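Local structure of Sel1 repeat family protein (Pseudomonas aeruginosa, 6LCH) at residues 206-211 and 219-224; 186-191 and 253-258; 22-27 and 54-59; 29-34 and 47-52; 134-139 and 157-162. The protein probably acts as an immunity protein that protects the bacterium from its own type VI secretion effector PldB, and is built of Sel1-type helical repeats. One frame throughout, in Å; residues are numbered along the deposited sequence.

Contact 1. Residues 206-211 and 219-224; sequences SRVFGS and MWYAPD
The connection from helix 199-208 to helix 225-240 doubles back on itself here, so that the residues leaving the first helix meet those leading into the second. F209, the first residue to depart from helical geometry, accepts a hydrogen bond at its carbonyl O from D224 N, 3.0 Å away. The N-H points almost straight at the oxygen (176°), although the donor stands above the carbonyl plane. D224 is the N-cap of the following helix, and its OD1 makes a weak hydrogen bond to L227 N.

Beside this bond the F209 ring and the D224 side chain run alongside each other, ring and carboxylate planes nearly perpendicular, with F209 CD1 and D224 CB 4.0 Å apart. A222 O lies at the ring edge, in plane, 3.8 Å from F209 CD1, while V208 CG1 sits over the centre of one face. The same V208 CG1 meets Y221 CB at 4.1 Å. On the outer side P223 lays its ring against the backbone of S211, P223 CB being 3.6 Å from S211 CA. The single hydrogen bond across the segments thus runs from backbone to backbone, and V208, F209, Y221 and P223 add van der Waals contact around it.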
# COMPACT_ATOMS: atom_id res chain seq x y z
N SER A 206 -11.82 4.65 13.33
CA SER A 206 -12.09 4.34 14.73
C SER A 206 -12.08 5.60 15.58
O SER A 206 -12.97 5.81 16.42
CB SER A 206 -11.07 3.33 15.25
OG SER A 206 -10.91 3.47 16.65
N ARG A 207 -11.08 6.46 15.39
CA ARG A 207 -11.00 7.70 16.14
C ARG A 207 -12.02 8.73 15.65
O ARG A 207 -12.51 9.53 16.45
CB ARG A 207 -9.59 8.28 16.06
CG ARG A 207 -8.50 7.24 16.32
CD ARG A 207 -7.42 7.80 17.22
NE ARG A 207 -7.96 8.50 18.38
CZ ARG A 207 -7.61 9.72 18.75
NH1 ARG A 207 -6.70 10.40 18.06
NH2 ARG A 207 -8.16 10.28 19.82
N VAL A 208 -12.34 8.71 14.36
CA VAL A 208 -13.37 9.59 13.82
C VAL A 208 -14.67 9.42 14.61
O VAL A 208 -15.30 10.39 15.05
CB VAL A 208 -13.58 9.32 12.32
CG1 VAL A 208 -14.95 9.80 11.88
CG2 VAL A 208 -12.48 9.97 11.50
N PHE A 209 -15.07 8.16 14.82
CA PHE A 209 -16.30 7.86 15.53
C PHE A 209 -16.06 7.55 17.01
O PHE A 209 -16.93 6.97 17.66
CB PHE A 209 -17.03 6.71 14.83
CG PHE A 209 -17.34 7.00 13.39
CD1 PHE A 209 -18.24 8.00 13.06
CD2 PHE A 209 -16.71 6.31 12.37
CE1 PHE A 209 -18.53 8.29 11.75
CE2 PHE A 209 -16.99 6.60 11.04
CZ PHE A 209 -17.90 7.59 10.73
N GLY A 210 -14.90 7.93 17.53
CA GLY A 210 -14.64 7.81 18.96
C GLY A 210 -15.06 9.07 19.70
O GLY A 210 -14.88 10.18 19.22
N SER A 211 -15.64 8.86 20.89
CA SER A 211 -16.10 9.99 21.69
C SER A 211 -14.94 10.78 22.28
O SER A 211 -15.05 12.00 22.47
CB SER A 211 -17.01 9.49 22.80
OG SER A 211 -16.29 8.70 23.73
N MET A 219 -13.13 15.50 12.20
CA MET A 219 -13.84 16.27 11.18
C MET A 219 -15.23 16.68 11.64
O MET A 219 -16.13 16.88 10.81
CB MET A 219 -13.90 15.51 9.85
CG MET A 219 -12.57 14.86 9.46
SD MET A 219 -12.48 14.27 7.76
CE MET A 219 -13.00 12.57 7.89
N TRP A 220 -15.42 16.80 12.96
CA TRP A 220 -16.68 17.21 13.57
C TRP A 220 -17.80 16.22 13.27
O TRP A 220 -18.98 16.59 13.24
CB TRP A 220 -17.06 18.63 13.14
CG TRP A 220 -16.13 19.64 13.72
CD1 TRP A 220 -16.14 20.13 14.99
CD2 TRP A 220 -15.01 20.25 13.06
NE1 TRP A 220 -15.11 21.03 15.16
CE2 TRP A 220 -14.40 21.12 13.99
CE3 TRP A 220 -14.48 20.15 11.77
CZ2 TRP A 220 -13.29 21.88 13.67
CZ3 TRP A 220 -13.37 20.92 11.46
CH2 TRP A 220 -12.78 21.77 12.40
N TYR A 221 -17.45 14.96 13.05
CA TYR A 221 -18.45 13.91 12.98
C TYR A 221 -18.89 13.51 14.38
O TYR A 221 -18.09 13.51 15.33
CB TYR A 221 -17.90 12.69 12.23
CG TYR A 221 -18.09 12.79 10.73
CD1 TYR A 221 -17.07 13.29 9.93
CD2 TYR A 221 -19.27 12.40 10.14
CE1 TYR A 221 -17.24 13.39 8.57
CE2 TYR A 221 -19.45 12.50 8.77
CZ TYR A 221 -18.42 13.00 8.00
OH TYR A 221 -18.59 13.09 6.64
N ALA A 222 -20.16 13.19 14.52
CA ALA A 222 -20.65 12.79 15.82
C ALA A 222 -20.07 11.42 16.19
O ALA A 222 -19.99 10.53 15.34
CB ALA A 222 -22.18 12.73 15.84
N PRO A 223 -19.62 11.25 17.43
CA PRO A 223 -19.16 9.92 17.87
C PRO A 223 -20.24 8.87 17.66
O PRO A 223 -21.44 9.16 17.67
CB PRO A 223 -18.88 10.13 19.36
CG PRO A 223 -18.54 11.58 19.49
CD PRO A 223 -19.28 12.31 18.39
N ASP A 224 -19.80 7.63 17.45
CA ASP A 224 -20.70 6.53 17.13
C ASP A 224 -20.09 5.27 17.73
O ASP A 224 -19.01 4.84 17.30
CB ASP A 224 -20.89 6.41 15.62
CG ASP A 224 -22.06 5.51 15.24
OD1 ASP A 224 -22.32 4.52 15.96
OD2 ASP A 224 -22.72 5.80 14.22

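Contact 2. Residues 186-191 and 253-258; sequences ALVYYQ and YPLPPH
Q191 projects from helix 183-195, whose segment here falls within a Sel1 repeat of the TPR-like helical scaffold, toward the proline-rich tail that follows helix 249-252. Its CB lies 4.2 Å from L255 CD1, at the margin of the contact. CG stands anti to the backbone N (chi1 -163°), and the chain stays extended beyond it, so the amide is carried out to the tail. The amide carbon CD passes L255 CG, and OE1 rests 3.5 Å from L255 CD1: the two side chains approach tip to tip, and the leucine packs against the amide, whose polar atoms turn to the backbone of 253-258. NE2 donates to Y253 O at 2.9 Å, a noticeably bent bond (132°) whose acceptor lies close to the amide plane; a weak bond links the same nitrogen to Y231 OH. OE1 accepts from a water that in turn accepts from L255 N, so both ends of the amide hold the tail backbone, one directly and one through solvent.

L255 crosses L187 and V188 obliquely. Its CD2 meets L187 CG at 3.8 Å, and L187 also reaches V208, M219 and Y221, linking this surface to the end of helix 199-208 and the loop after it. The other methyl, L255 CD1, settles over the helix backbone near V188, 3.6 Å from V188 CA and 3.4 Å from L187 O.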
# COMPACT_ATOMS: atom_id res chain seq x y z
N ALA A 186 -14.00 12.91 1.99
CA ALA A 186 -12.83 12.29 2.60
C ALA A 186 -13.21 11.00 3.30
O ALA A 186 -12.50 9.99 3.19
CB ALA A 186 -12.18 13.26 3.59
N LEU A 187 -14.34 11.00 4.01
CA LEU A 187 -14.79 9.81 4.72
C LEU A 187 -15.12 8.67 3.76
O LEU A 187 -14.92 7.50 4.09
CB LEU A 187 -16.00 10.15 5.59
CG LEU A 187 -16.25 9.29 6.83
CD1 LEU A 187 -15.09 9.38 7.81
CD2 LEU A 187 -17.55 9.71 7.50
N VAL A 188 -15.64 9.00 2.57
CA VAL A 188 -15.93 7.97 1.57
C VAL A 188 -14.65 7.24 1.19
O VAL A 188 -14.62 6.00 1.09
CB VAL A 188 -16.62 8.59 0.35
CG1 VAL A 188 -16.60 7.61 -0.83
CG2 VAL A 188 -18.04 9.00 0.69
N TYR A 189 -13.57 7.99 0.98
CA TYR A 189 -12.33 7.41 0.49
C TYR A 189 -11.55 6.69 1.59
O TYR A 189 -10.88 5.69 1.33
CB TYR A 189 -11.47 8.49 -0.16
CG TYR A 189 -11.80 8.67 -1.62
CD1 TYR A 189 -12.18 9.91 -2.12
CD2 TYR A 189 -11.76 7.59 -2.49
CE1 TYR A 189 -12.49 10.07 -3.46
CE2 TYR A 189 -12.06 7.74 -3.82
CZ TYR A 189 -12.42 8.98 -4.31
OH TYR A 189 -12.72 9.10 -5.64
N TYR A 190 -11.59 7.21 2.82
CA TYR A 190 -11.02 6.47 3.94
C TYR A 190 -11.71 5.12 4.09
O TYR A 190 -11.05 4.11 4.38
CB TYR A 190 -11.15 7.27 5.24
CG TYR A 190 -10.15 8.39 5.42
CD1 TYR A 190 -8.78 8.14 5.48
CD2 TYR A 190 -10.58 9.70 5.56
CE1 TYR A 190 -7.87 9.18 5.66
CE2 TYR A 190 -9.69 10.74 5.74
CZ TYR A 190 -8.34 10.48 5.79
OH TYR A 190 -7.46 11.52 5.97
N GLN A 191 -13.03 5.08 3.89
CA GLN A 191 -13.76 3.82 4.02
C GLN A 191 -13.36 2.85 2.91
O GLN A 191 -13.13 1.66 3.17
CB GLN A 191 -15.26 4.07 4.01
CG GLN A 191 -16.07 2.89 4.54
CD GLN A 191 -17.54 2.97 4.21
OE1 GLN A 191 -17.94 3.63 3.25
NE2 GLN A 191 -18.36 2.29 5.00
N TYR A 253 -22.25 -0.80 6.27
CA TYR A 253 -22.25 0.38 7.13
C TYR A 253 -22.15 1.65 6.29
O TYR A 253 -21.07 2.24 6.16
CB TYR A 253 -21.10 0.33 8.14
CG TYR A 253 -21.09 -0.90 9.01
CD1 TYR A 253 -21.81 -0.95 10.20
CD2 TYR A 253 -20.36 -2.03 8.64
CE1 TYR A 253 -21.80 -2.07 10.99
CE2 TYR A 253 -20.34 -3.15 9.43
CZ TYR A 253 -21.07 -3.17 10.60
OH TYR A 253 -21.05 -4.30 11.40
N PRO A 254 -23.26 2.10 5.72
CA PRO A 254 -23.24 3.39 5.01
C PRO A 254 -22.84 4.51 5.96
O PRO A 254 -23.22 4.53 7.13
CB PRO A 254 -24.68 3.55 4.51
CG PRO A 254 -25.49 2.57 5.30
CD PRO A 254 -24.57 1.44 5.62
N LEU A 255 -22.04 5.44 5.44
CA LEU A 255 -21.45 6.47 6.29
C LEU A 255 -22.52 7.46 6.75
O LEU A 255 -23.40 7.83 5.97
CB LEU A 255 -20.33 7.20 5.55
CG LEU A 255 -19.10 6.33 5.27
CD1 LEU A 255 -18.23 6.97 4.20
CD2 LEU A 255 -18.31 6.09 6.55
N PRO A 256 -22.46 7.90 8.00
CA PRO A 256 -23.46 8.85 8.50
C PRO A 256 -23.34 10.19 7.80
O PRO A 256 -22.29 10.51 7.22
CB PRO A 256 -23.12 8.97 9.99
CG PRO A 256 -21.67 8.64 10.06
CD PRO A 256 -21.45 7.58 9.02
N PRO A 257 -24.39 11.00 7.82
CA PRO A 257 -24.25 12.38 7.36
C PRO A 257 -23.40 13.19 8.33
O PRO A 257 -23.14 12.79 9.46
CB PRO A 257 -25.69 12.90 7.34
CG PRO A 257 -26.40 12.07 8.35
CD PRO A 257 -25.76 10.70 8.28
N HIS A 258 -22.94 14.34 7.85
CA HIS A 258 -22.16 15.28 8.64
C HIS A 258 -23.05 16.42 9.10
O HIS A 258 -23.86 16.91 8.31
CB HIS A 258 -20.99 15.83 7.82
CG HIS A 258 -19.98 16.58 8.62
ND1 HIS A 258 -20.13 17.91 8.96
CD2 HIS A 258 -18.80 16.19 9.16
CE1 HIS A 258 -19.09 18.30 9.66
NE2 HIS A 258 -18.26 17.28 9.80
O HOH W 1 -20.88 4.39 3.32

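Contact 3. Residues 22-27 and 54-59; sequences PQADAW and AERGHW
A24 and H58 form the close-packed side of this contact, where the first turns of helix 22-34 rest on the turn between helices 43-55 and 59-70. A24 CB touches both R56 CB, 3.8 Å away, and H58 CB at 4.0 Å. The H58 ring, its CG anti to the backbone N (chi1 -160°), passes close to the D25 backbone and donates from NE2 to D25 OD1 at 2.6 Å. This short bond engages the anti lone pair of the carboxylate, and OD1 lies in the ring plane, with the two flat groups nearly coplanar. H58 ND1 meanwhile caps A61 N, and Y28 stacks on the ring, so the imidazole is held at both nitrogens and on one face. The second oxygen, D25 OD2, forms a salt bridge with R29, and the paired carboxylate may favour a more basic imidazole.

The side toward solvent, where R56 and Q23 are exposed, is less firmly bonded. R56 runs out across W27, whose CZ3 lies 3.4 Å from R56 CD, the indole and guanidinium planes almost perpendicular. Q23 OE1 hovers over a guanidinium face without forming a hydrogen bond to it; the salt bridge of R56 NE is with D21. G57, at positive phi (100°), closes helix 43-55 in a Schellman motif, and H58 follows at once as N-cap, the compact helix-to-helix turn of a Sel1-type helical repeat.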
# COMPACT_ATOMS: atom_id res chain seq x y z
N PRO A 22 3.27 -22.52 -9.28
CA PRO A 22 2.53 -23.15 -8.16
C PRO A 22 3.40 -23.71 -7.05
O PRO A 22 3.12 -23.45 -5.87
CB PRO A 22 1.73 -24.25 -8.88
CG PRO A 22 1.52 -23.70 -10.26
CD PRO A 22 2.79 -22.98 -10.59
N GLN A 23 4.44 -24.49 -7.37
CA GLN A 23 5.33 -25.01 -6.33
C GLN A 23 5.94 -23.89 -5.49
O GLN A 23 6.04 -24.00 -4.26
CB GLN A 23 6.46 -25.85 -6.94
CG GLN A 23 7.52 -26.24 -5.91
CD GLN A 23 8.73 -26.98 -6.49
OE1 GLN A 23 9.31 -26.58 -7.49
NE2 GLN A 23 9.08 -28.11 -5.86
N ALA A 24 6.38 -22.81 -6.15
CA ALA A 24 7.03 -21.73 -5.42
C ALA A 24 6.04 -20.93 -4.59
O ALA A 24 6.35 -20.54 -3.46
CB ALA A 24 7.77 -20.81 -6.40
N ASP A 25 4.83 -20.70 -5.12
CA ASP A 25 3.84 -19.93 -4.38
C ASP A 25 3.41 -20.64 -3.11
O ASP A 25 3.03 -19.99 -2.13
CB ASP A 25 2.63 -19.65 -5.27
CG ASP A 25 1.68 -18.63 -4.66
OD1 ASP A 25 2.06 -17.44 -4.58
OD2 ASP A 25 0.56 -19.01 -4.28
N ALA A 26 3.46 -21.98 -3.10
CA ALA A 26 3.15 -22.72 -1.88
C ALA A 26 4.23 -22.50 -0.82
O ALA A 26 3.91 -22.32 0.36
CB ALA A 26 3.01 -24.21 -2.20
N TRP A 27 5.50 -22.51 -1.23
CA TRP A 27 6.57 -22.15 -0.29
C TRP A 27 6.37 -20.75 0.25
O TRP A 27 6.54 -20.50 1.45
CB TRP A 27 7.93 -22.24 -0.98
CG TRP A 27 8.36 -23.60 -1.35
CD1 TRP A 27 8.05 -24.76 -0.71
CD2 TRP A 27 9.21 -23.94 -2.44
NE1 TRP A 27 8.66 -25.82 -1.36
CE2 TRP A 27 9.37 -25.34 -2.42
CE3 TRP A 27 9.85 -23.20 -3.44
CZ2 TRP A 27 10.14 -26.01 -3.36
CZ3 TRP A 27 10.61 -23.86 -4.37
CH2 TRP A 27 10.75 -25.26 -4.32
N ALA A 54 12.09 -17.77 -4.20
CA ALA A 54 12.75 -16.71 -4.96
C ALA A 54 13.61 -17.28 -6.08
O ALA A 54 13.69 -16.70 -7.17
CB ALA A 54 13.60 -15.84 -4.03
N GLU A 55 14.28 -18.41 -5.83
CA GLU A 55 15.11 -19.04 -6.85
C GLU A 55 14.28 -19.61 -7.99
O GLU A 55 14.81 -19.81 -9.08
CB GLU A 55 15.97 -20.15 -6.24
CG GLU A 55 16.81 -19.75 -5.04
CD GLU A 55 17.37 -18.35 -5.14
OE1 GLU A 55 17.18 -17.57 -4.18
OE2 GLU A 55 18.02 -18.02 -6.16
N ARG A 56 13.00 -19.91 -7.75
CA ARG A 56 12.13 -20.36 -8.83
C ARG A 56 11.44 -19.21 -9.55
O ARG A 56 10.65 -19.45 -10.46
CB ARG A 56 11.07 -21.33 -8.28
CG ARG A 56 11.60 -22.72 -8.02
CD ARG A 56 10.49 -23.71 -7.74
NE ARG A 56 9.74 -24.12 -8.93
CZ ARG A 56 10.16 -25.03 -9.80
NH1 ARG A 56 11.33 -25.63 -9.64
NH2 ARG A 56 9.40 -25.35 -10.84
N GLY A 57 11.73 -17.97 -9.15
CA GLY A 57 11.20 -16.80 -9.82
C GLY A 57 10.01 -16.13 -9.16
O GLY A 57 9.42 -15.23 -9.76
N HIS A 58 9.63 -16.55 -7.96
CA HIS A 58 8.46 -15.98 -7.29
C HIS A 58 8.76 -14.55 -6.86
O HIS A 58 9.68 -14.32 -6.07
CB HIS A 58 8.08 -16.84 -6.09
CG HIS A 58 6.67 -16.63 -5.63
ND1 HIS A 58 6.30 -15.57 -4.83
CD2 HIS A 58 5.54 -17.34 -5.87
CE1 HIS A 58 5.00 -15.64 -4.59
NE2 HIS A 58 4.52 -16.71 -5.21
N TRP A 59 7.99 -13.59 -7.37
CA TRP A 59 8.39 -12.19 -7.18
C TRP A 59 7.92 -11.63 -5.84
O TRP A 59 8.60 -10.76 -5.28
CB TRP A 59 7.92 -11.33 -8.36
CG TRP A 59 6.45 -11.09 -8.47
CD1 TRP A 59 5.55 -11.82 -9.18
CD2 TRP A 59 5.71 -10.03 -7.85
NE1 TRP A 59 4.29 -11.28 -9.05
CE2 TRP A 59 4.37 -10.18 -8.24
CE3 TRP A 59 6.06 -8.96 -7.02
CZ2 TRP A 59 3.37 -9.31 -7.81
CZ3 TRP A 59 5.06 -8.10 -6.59
CH2 TRP A 59 3.73 -8.27 -6.99

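Contact 4. Residues 29-34 and 47-52; sequences REAATL and VGLYSK
The ring of Y50 lies flat beneath A31, presenting a face to the methyl group. A31 CB stands 3.6 Å from the centroid of the Y50 ring and 21° off its normal, a CH-pi contact displaced toward the CD1-CE1 side of the ring. From there the phenol reaches on to A32: Y50 OH comes to 3.4 Å from A32 CA and 3.7 Å from A32 CB, touching the helix without bonding to it. The hydroxyl finds its hydrogen-bond partner in N64 ND2 of helix 59-70, whose L65 and L68 also pack on the tyrosine.

Helices 22-34 and 43-55 run antiparallel here, their local axes 8.4 Å apart at 147°, in the helical-hairpin arrangement familiar from the TPR clan to which Sel1 repeats belong. A31 points toward the second helix, and its small size is consistent with the close approach; A31 CB and L49 CB lie 3.7 Å apart.

L49 turns its CG anti to the carbonyl carbon (chi1 -65°), which brings CD1 against both E30 and L34. It crosses these two side chains at about right angles. The extended E30 chain has CG nearest, 3.7 Å from L49 CD1, with the carboxylate also against the methyl; OE2 has a long, weak ion pair with R45. From the next turn of the helix, L34 CD1 approaches the same L49 CD1 methyl at 4.1 Å.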
# COMPACT_ATOMS: atom_id res chain seq x y z
N ARG A 29 3.61 -18.81 0.47
CA ARG A 29 2.46 -18.63 1.35
C ARG A 29 2.66 -19.30 2.71
O ARG A 29 2.13 -18.82 3.71
CB ARG A 29 1.19 -19.15 0.67
CG ARG A 29 0.61 -18.20 -0.35
CD ARG A 29 -0.69 -18.73 -0.95
NE ARG A 29 -0.44 -19.73 -1.99
CZ ARG A 29 -0.70 -21.03 -1.86
NH1 ARG A 29 -1.21 -21.50 -0.73
NH2 ARG A 29 -0.44 -21.86 -2.86
N GLU A 30 3.41 -20.41 2.76
CA GLU A 30 3.74 -20.99 4.06
C GLU A 30 4.69 -20.08 4.83
O GLU A 30 4.52 -19.88 6.04
CB GLU A 30 4.36 -22.38 3.90
CG GLU A 30 4.97 -22.92 5.20
CD GLU A 30 5.45 -24.36 5.10
OE1 GLU A 30 5.15 -25.04 4.10
OE2 GLU A 30 6.13 -24.81 6.05
N ALA A 31 5.70 -19.54 4.15
CA ALA A 31 6.62 -18.62 4.81
C ALA A 31 5.90 -17.37 5.29
O ALA A 31 6.13 -16.90 6.41
CB ALA A 31 7.76 -18.25 3.87
N ALA A 32 5.01 -16.82 4.45
CA ALA A 32 4.26 -15.63 4.85
C ALA A 32 3.39 -15.91 6.07
O ALA A 32 3.27 -15.05 6.95
CB ALA A 32 3.40 -15.15 3.68
N THR A 33 2.78 -17.09 6.14
CA THR A 33 1.96 -17.44 7.29
C THR A 33 2.81 -17.60 8.55
O THR A 33 2.44 -17.12 9.62
CB THR A 33 1.18 -18.72 7.02
OG1 THR A 33 0.27 -18.50 5.93
CG2 THR A 33 0.39 -19.15 8.24
N LEU A 34 3.96 -18.27 8.43
CA LEU A 34 4.84 -18.45 9.57
C LEU A 34 5.39 -17.13 10.09
O LEU A 34 5.84 -17.08 11.24
CB LEU A 34 5.99 -19.39 9.22
CG LEU A 34 5.64 -20.86 8.98
CD1 LEU A 34 6.87 -21.65 8.57
CD2 LEU A 34 5.00 -21.47 10.22
N VAL A 47 13.20 -18.10 6.03
CA VAL A 47 14.17 -17.72 5.01
C VAL A 47 14.32 -18.83 3.98
O VAL A 47 14.38 -18.57 2.77
CB VAL A 47 15.52 -17.36 5.66
CG1 VAL A 47 16.61 -17.23 4.59
CG2 VAL A 47 15.41 -16.08 6.48
N GLY A 48 14.36 -20.08 4.43
CA GLY A 48 14.49 -21.19 3.50
C GLY A 48 13.38 -21.22 2.47
O GLY A 48 13.63 -21.26 1.27
N LEU A 49 12.13 -21.18 2.94
CA LEU A 49 10.99 -21.20 2.03
C LEU A 49 11.01 -20.00 1.09
O LEU A 49 10.90 -20.16 -0.13
CB LEU A 49 9.69 -21.21 2.83
CG LEU A 49 9.44 -22.46 3.67
CD1 LEU A 49 8.52 -22.15 4.83
CD2 LEU A 49 8.87 -23.57 2.80
N TYR A 50 11.15 -18.79 1.65
CA TYR A 50 11.21 -17.58 0.83
C TYR A 50 12.28 -17.69 -0.24
O TYR A 50 12.02 -17.40 -1.42
CB TYR A 50 11.48 -16.37 1.72
CG TYR A 50 10.24 -15.69 2.27
CD1 TYR A 50 9.00 -15.86 1.67
CD2 TYR A 50 10.32 -14.86 3.38
CE1 TYR A 50 7.87 -15.23 2.16
CE2 TYR A 50 9.21 -14.23 3.89
CZ TYR A 50 7.99 -14.41 3.27
OH TYR A 50 6.87 -13.79 3.78
N SER A 51 13.49 -18.10 0.14
CA SER A 51 14.58 -18.17 -0.82
C SER A 51 14.31 -19.24 -1.87
O SER A 51 14.53 -19.00 -3.07
CB SER A 51 15.90 -18.45 -0.10
OG SER A 51 16.09 -17.56 0.98
N LYS A 52 13.83 -20.41 -1.45
CA LYS A 52 13.46 -21.46 -2.39
C LYS A 52 12.46 -20.94 -3.41
O LYS A 52 12.59 -21.20 -4.61
CB LYS A 52 12.87 -22.65 -1.63
CG LYS A 52 13.90 -23.61 -1.05
CD LYS A 52 13.22 -24.76 -0.29
CE LYS A 52 12.82 -24.34 1.12
NZ LYS A 52 11.98 -25.36 1.82

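Contact 5. Residues 134-139 and 157-162; sequences PALTEL and THCAAS
L136 adopts the rotamer with CG anti to the carbonyl carbon (chi1 -67°) and a nearly extended second torsion, which carries CD1 across to the second helix. That methyl meets C159 SG at 3.7 Å, and L136 CB lies 4.1 Å from A160 CB. C159 in turn holds SG anti to its backbone N (chi1 -172°), an orientation in which the sulfur both contacts the leucine and closes the disulfide with C10, joining the N-terminal region of the chain to this helix.

Helices 133-146 and 150-162 cross nearly antiparallel, at 149° with local axes 8.0 Å apart, and both segments fall in one Sel1 repeat range, as a helical hairpin of the TPR clan. The backbones come especially near at the two threonines, where T137 CA and T157 CA are 5.0 Å apart.

T137 places OG1 anti to the carbonyl carbon, bringing it to 3.4 Å from A160 CB, while that hydroxyl is hydrogen-bonded to P133 O in its own helix. T157 has a comparable turn of its hydroxyl, and OG1 bonds to G153 O one helical turn earlier. A buried polar link remains between the helices: a single water donates to T157 OG1, at 3.0 Å, and to T137 O, at 2.7 Å.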
# COMPACT_ATOMS: atom_id res chain seq x y z
N PRO A 134 2.37 1.15 -5.43
CA PRO A 134 3.24 1.94 -4.53
C PRO A 134 3.96 3.08 -5.22
O PRO A 134 4.03 4.19 -4.67
CB PRO A 134 4.22 0.89 -3.99
CG PRO A 134 3.44 -0.38 -4.03
CD PRO A 134 2.66 -0.29 -5.30
N ALA A 135 4.49 2.85 -6.43
CA ALA A 135 5.23 3.91 -7.10
C ALA A 135 4.32 5.06 -7.49
O ALA A 135 4.70 6.23 -7.37
CB ALA A 135 5.96 3.35 -8.32
N LEU A 136 3.11 4.76 -7.97
CA LEU A 136 2.19 5.82 -8.35
C LEU A 136 1.73 6.61 -7.13
O LEU A 136 1.48 7.82 -7.23
CB LEU A 136 0.98 5.24 -9.08
CG LEU A 136 1.15 4.61 -10.46
CD1 LEU A 136 -0.01 3.68 -10.72
CD2 LEU A 136 1.22 5.68 -11.54
N THR A 137 1.61 5.95 -5.98
CA THR A 137 1.19 6.62 -4.76
C THR A 137 2.28 7.56 -4.24
O THR A 137 1.98 8.67 -3.78
CB THR A 137 0.83 5.58 -3.70
OG1 THR A 137 -0.23 4.76 -4.20
CG2 THR A 137 0.38 6.25 -2.41
N GLU A 138 3.54 7.12 -4.28
CA GLU A 138 4.64 7.98 -3.84
C GLU A 138 4.77 9.21 -4.74
O GLU A 138 4.96 10.33 -4.25
CB GLU A 138 5.95 7.21 -3.82
CG GLU A 138 7.19 8.08 -3.60
CD GLU A 138 7.27 8.64 -2.19
OE1 GLU A 138 6.72 7.99 -1.27
OE2 GLU A 138 7.88 9.71 -2.00
N LEU A 139 4.67 9.01 -6.06
CA LEU A 139 4.69 10.14 -6.97
C LEU A 139 3.53 11.08 -6.70
O LEU A 139 3.69 12.31 -6.73
CB LEU A 139 4.66 9.65 -8.42
CG LEU A 139 5.94 8.99 -8.95
CD1 LEU A 139 5.66 8.26 -10.25
CD2 LEU A 139 7.05 10.00 -9.14
N THR A 157 -2.43 8.87 -8.11
CA THR A 157 -3.03 8.25 -6.93
C THR A 157 -4.36 7.58 -7.27
O THR A 157 -4.70 6.56 -6.67
CB THR A 157 -3.20 9.29 -5.83
OG1 THR A 157 -2.07 10.16 -5.81
CG2 THR A 157 -3.29 8.60 -4.48
N HIS A 158 -5.10 8.13 -8.23
CA HIS A 158 -6.34 7.48 -8.66
C HIS A 158 -6.05 6.20 -9.43
O HIS A 158 -6.79 5.21 -9.30
CB HIS A 158 -7.19 8.44 -9.49
CG HIS A 158 -8.18 9.22 -8.68
ND1 HIS A 158 -9.37 8.67 -8.24
CD2 HIS A 158 -8.16 10.49 -8.21
CE1 HIS A 158 -10.04 9.57 -7.55
NE2 HIS A 158 -9.33 10.68 -7.52
N CYS A 159 -4.98 6.18 -10.23
CA CYS A 159 -4.59 4.96 -10.92
C CYS A 159 -4.25 3.86 -9.92
O CYS A 159 -4.59 2.69 -10.14
CB CYS A 159 -3.40 5.24 -11.83
SG CYS A 159 -2.94 3.87 -12.92
N ALA A 160 -3.61 4.22 -8.81
CA ALA A 160 -3.20 3.23 -7.82
C ALA A 160 -4.39 2.66 -7.08
O ALA A 160 -4.45 1.44 -6.84
CB ALA A 160 -2.20 3.86 -6.85
N ALA A 161 -5.36 3.50 -6.69
CA ALA A 161 -6.48 2.98 -5.92
C ALA A 161 -7.43 2.15 -6.77
O ALA A 161 -8.06 1.22 -6.26
CB ALA A 161 -7.26 4.10 -5.25
N SER A 162 -7.55 2.46 -8.06
CA SER A 162 -8.40 1.66 -8.94
C SER A 162 -7.91 0.22 -9.03
O SER A 162 -8.70 -0.67 -9.38
CB SER A 162 -8.47 2.28 -10.34
OG SER A 162 -7.25 2.17 -11.05
O HOH W 2 -0.44 9.84 -3.26

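Overall arrangement
Contact 5 is the wholly buried one, nearest the centre of the chain, whereas the other four lie about 20 to 25 Å out and are partly buried. Contacts 3 and 4 share helices 22-34 and 43-55: contact 4 is an apolar helix-on-helix interface, and contact 3, at the end of the same pair, turns to charged and aromatic groups. Contact 5 repeats the near-antiparallel crossing of contact 4 but adds a water and a disulfide cysteine. Contacts 1 and 2 lie far from contact 3, on the opposite side of the chain's centre. They touch through H258, Y221 and L187, and each combines apolar packing with a bond to loop backbone, from backbone N-H and glutamine amide respectively.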